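Local coordinates for glycosyl hydrolase, family 31/fibronectin type III domain protein (PDB 4UAP), which binds N-acetylgalactosamine through a calcium-containing beta-sandwich module of family 32, probably helping a family 31 glycoside hydrolase to engage galacto-configured glycans, at residues 22-27 against 57-62. Sequence-based numbering, arbitrary orientation.
Sequences DKLIDG and MTFEFN. With CA (calcium ion), chain D.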
ATOM      1  N   ASP A  22      -4.074   0.228  -9.544  1.00 10.19           N
ATOM      2  CA  ASP A  22      -4.267  -1.121 -10.053  1.00 10.73           C
ATOM      3  C   ASP A  22      -3.039  -1.998  -9.838  1.00 11.92           C
ATOM      4  O   ASP A  22      -3.158  -3.218  -9.687  1.00 10.04           O
ATOM      5  CB  ASP A  22      -4.627  -1.072 -11.542  1.00 15.08           C
ATOM      6  CG  ASP A  22      -3.556  -0.381 -12.375  1.00 23.56           C
ATOM      7  OD1 ASP A  22      -3.369   0.845 -12.213  1.00 24.39           O
ATOM      8  OD2 ASP A  22      -2.898  -1.060 -13.192  1.00 29.19           O
ATOM      9  N   LYS A  23      -1.863  -1.376  -9.795  1.00  9.73           N
ATOM     10  CA  LYS A  23      -0.611  -2.121  -9.607  1.00  8.80           C
ATOM     11  C   LYS A  23      -0.455  -2.642  -8.174  1.00  8.24           C
ATOM     12  O   LYS A  23       0.457  -3.414  -7.883  1.00  8.23           O
ATOM     13  CB  LYS A  23       0.591  -1.246  -9.992  1.00  8.61           C
ATOM     14  CG  LYS A  23       0.654  -0.892 -11.489  1.00 10.61           C
ATOM     15  CD  LYS A  23       0.791  -2.158 -12.341  1.00 13.28           C
ATOM     16  CE  LYS A  23       0.823  -1.852 -13.844  1.00 15.06           C
ATOM     17  NZ  LYS A  23       2.162  -1.383 -14.302  1.00 22.43           N
ATOM     18  N   LEU A  24      -1.332  -2.210  -7.274  1.00  7.29           N
ATOM     19  CA  LEU A  24      -1.319  -2.738  -5.909  1.00  7.73           C
ATOM     20  C   LEU A  24      -1.959  -4.118  -5.852  1.00  9.27           C
ATOM     21  O   LEU A  24      -1.695  -4.892  -4.934  1.00  8.99           O
ATOM     22  CB  LEU A  24      -2.058  -1.800  -4.941  1.00  8.49           C
ATOM     23  CG  LEU A  24      -1.465  -0.413  -4.692  1.00  9.23           C
ATOM     24  CD1 LEU A  24      -2.449   0.459  -3.874  1.00  9.96           C
ATOM     25  CD2 LEU A  24      -0.102  -0.517  -3.992  1.00  5.36           C
ATOM     26  N   ILE A  25      -2.809  -4.428  -6.826  1.00  7.56           N
ATOM     27  CA  ILE A  25      -3.547  -5.686  -6.785  1.00  6.90           C
ATOM     28  C   ILE A  25      -3.515  -6.458  -8.107  1.00 10.15           C
ATOM     29  O   ILE A  25      -4.372  -7.306  -8.356  1.00 12.89           O
ATOM     30  CB  ILE A  25      -5.022  -5.442  -6.381  1.00 11.24           C
ATOM     31  CG1 ILE A  25      -5.716  -4.541  -7.400  1.00 10.36           C
ATOM     32  CG2 ILE A  25      -5.109  -4.784  -5.012  1.00 10.71           C
ATOM     33  CD1 ILE A  25      -7.192  -4.310  -7.120  1.00 14.72           C
ATOM     34  N   ASP A  26      -2.517  -6.196  -8.945  1.00 13.58           N
ATOM     35  CA  ASP A  26      -2.474  -6.849 -10.253  1.00 15.21           C
ATOM     36  C   ASP A  26      -1.790  -8.215 -10.194  1.00 17.93           C
ATOM     37  O   ASP A  26      -1.670  -8.893 -11.209  1.00 20.07           O
ATOM     38  CB  ASP A  26      -1.762  -5.966 -11.272  1.00 14.90           C
ATOM     39  CG  ASP A  26      -0.316  -5.725 -10.908  1.00 16.79           C
ATOM     40  OD1 ASP A  26      -0.055  -5.395  -9.734  1.00 16.72           O
ATOM     41  OD2 ASP A  26       0.562  -5.877 -11.783  1.00 16.82           O
ATOM     42  N   GLY A  27      -1.343  -8.614  -9.008  1.00 16.54           N
ATOM     43  CA  GLY A  27      -0.739  -9.923  -8.828  1.00 12.71           C
ATOM     44  C   GLY A  27       0.751  -9.933  -9.113  1.00 19.65           C
ATOM     45  O   GLY A  27       1.320 -10.981  -9.412  1.00 20.62           O
ATOM     46  N   MET A  57      -4.833   4.809   0.690  1.00  6.10           N
ATOM     47  CA  MET A  57      -5.274   3.772  -0.235  1.00  7.05           C
ATOM     48  C   MET A  57      -6.455   3.029   0.399  1.00  8.08           C
ATOM     49  O   MET A  57      -6.327   2.479   1.495  1.00  5.96           O
ATOM     50  CB  MET A  57      -4.129   2.799  -0.546  1.00  4.26           C
ATOM     51  CG  MET A  57      -2.948   3.403  -1.326  1.00  7.85           C
ATOM     52  SD  MET A  57      -1.368   2.504  -1.110  1.00  1.82           S
ATOM     53  CE  MET A  57      -0.859   3.109   0.498  1.00  9.23           C
ATOM     54  N   THR A  58      -7.597   3.029  -0.280  1.00  5.91           N
ATOM     55  CA  THR A  58      -8.807   2.419   0.265  1.00  6.94           C
ATOM     56  C   THR A  58      -9.120   1.101  -0.432  1.00  9.25           C
ATOM     57  O   THR A  58      -9.162   1.037  -1.661  1.00  9.33           O
ATOM     58  CB  THR A  58     -10.010   3.356   0.131  1.00  7.35           C
ATOM     59  OG1 THR A  58      -9.744   4.556   0.867  1.00  7.43           O
ATOM     60  CG2 THR A  58     -11.294   2.684   0.665  1.00  8.48           C
ATOM     61  N   PHE A  59      -9.339   0.059   0.365  1.00  7.14           N
ATOM     62  CA  PHE A  59      -9.633  -1.271  -0.158  1.00  6.35           C
ATOM     63  C   PHE A  59     -11.002  -1.726   0.327  1.00  9.40           C
ATOM     64  O   PHE A  59     -11.283  -1.714   1.521  1.00  8.08           O
ATOM     65  CB  PHE A  59      -8.561  -2.271   0.273  1.00  4.72           C
ATOM     66  CG  PHE A  59      -7.181  -1.923  -0.232  1.00  6.98           C
ATOM     67  CD1 PHE A  59      -6.373  -1.044   0.473  1.00  7.40           C
ATOM     68  CD2 PHE A  59      -6.713  -2.446  -1.424  1.00  6.78           C
ATOM     69  CE1 PHE A  59      -5.104  -0.707   0.007  1.00  6.05           C
ATOM     70  CE2 PHE A  59      -5.437  -2.125  -1.894  1.00  7.86           C
ATOM     71  CZ  PHE A  59      -4.642  -1.245  -1.171  1.00  5.67           C
ATOM     72  N   GLU A  60     -11.848  -2.128  -0.607  1.00  9.31           N
ATOM     73  CA  GLU A  60     -13.191  -2.556  -0.258  1.00 15.06           C
ATOM     74  C   GLU A  60     -13.479  -3.941  -0.808  1.00 17.50           C
ATOM     75  O   GLU A  60     -13.002  -4.315  -1.884  1.00 14.97           O
ATOM     76  CB  GLU A  60     -14.222  -1.567  -0.784  1.00 14.31           C
ATOM     77  CG  GLU A  60     -14.143  -0.205  -0.155  1.00 16.32           C
ATOM     78  CD  GLU A  60     -15.072   0.781  -0.826  1.00 30.71           C
ATOM     79  OE1 GLU A  60     -14.696   1.308  -1.897  1.00 30.56           O
ATOM     80  OE2 GLU A  60     -16.181   1.023  -0.291  1.00 33.54           O
ATOM     81  N   PHE A  61     -14.256  -4.697  -0.050  1.00 13.95           N
ATOM     82  CA  PHE A  61     -14.747  -5.980  -0.501  1.00 19.70           C
ATOM     83  C   PHE A  61     -16.254  -5.804  -0.714  1.00 24.65           C
ATOM     84  O   PHE A  61     -16.879  -4.971  -0.052  1.00 25.04           O
ATOM     85  CB  PHE A  61     -14.430  -7.071   0.526  1.00 18.17           C
ATOM     86  CG  PHE A  61     -13.117  -6.865   1.249  1.00 22.24           C
ATOM     87  CD1 PHE A  61     -11.909  -7.211   0.651  1.00 26.54           C
ATOM     88  CD2 PHE A  61     -13.091  -6.329   2.530  1.00 20.65           C
ATOM     89  CE1 PHE A  61     -10.699  -7.021   1.324  1.00 22.26           C
ATOM     90  CE2 PHE A  61     -11.896  -6.136   3.208  1.00 20.20           C
ATOM     91  CZ  PHE A  61     -10.693  -6.480   2.603  1.00 19.70           C
ATOM     92  N   ASN A  62     -16.845  -6.561  -1.631  1.00 25.03           N
ATOM     93  CA  ASN A  62     -18.276  -6.395  -1.898  1.00 28.42           C
ATOM     94  C   ASN A  62     -19.145  -6.932  -0.768  1.00 25.09           C
ATOM     95  O   ASN A  62     -20.350  -6.668  -0.718  1.00 22.66           O
ATOM     96  CB  ASN A  62     -18.665  -7.064  -3.217  1.00 34.08           C
ATOM     97  CG  ASN A  62     -17.959  -8.379  -3.433  1.00 31.60           C
ATOM     98  OD1 ASN A  62     -17.863  -9.207  -2.527  1.00 42.83           O
ATOM     99  ND2 ASN A  62     -17.447  -8.576  -4.639  1.00 39.15           N
TER
HETATM  100 CA    CA D 202       1.917  -5.123  -8.254  1.00  7.87          CA
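Leu24 meets Met57 and Phe59 with a single methyl: its CD1 lies 3.6 Å from SD of Met57 and 3.9 Å from CZ of Phe59. The leucine side chain sets out toward the strand, and chi1 (-65°) and chi2 (171°) extend it with CD1 leading. Leucine suits this place because its apolar chain is long enough to carry a methyl from the loop to the buried sulfur and ring. The thioether of Met57 crosses it at about a right angle, SD and CG both near CD1. One residue on, Ile25 sets CG2 at the edge of the same ring, near its plane, 4.1 Å from CE2 of Phe59. Its beta-branch carries that methyl directly on CB, and the side chain also touches Val8.

Met57 and Phe59 alternate with Thr58 and Glu60 on strand 55-61, so their side chains point to the interior of the beta-sandwich typical of family 32 carbohydrate-binding modules. The broad apolar ring of Phe59 also packs on Ile6, Val8 and Ile145; Met37 and Ile142 from the other sheet pack on Leu24 and Met57.

Behind the apolar layer, the loop and strand 141-149 hold the calcium ion between them. Lys23 O binds it at 2.3 Å and Asp26 OD1, an anionic ligand suited to a dication, at 2.5 Å; Thr28 and Ser35 follow along the loop, Asn143 and Glu144 come from the strand. A backbone hydrogen bond of 3.1 Å from Ile25 N to Asp22 O holds the short 3-10 turn, and another joins Leu24 to Ile145. Lys23 NZ donates to Gly18 O and Ser34 O, linking two separate points of the loop.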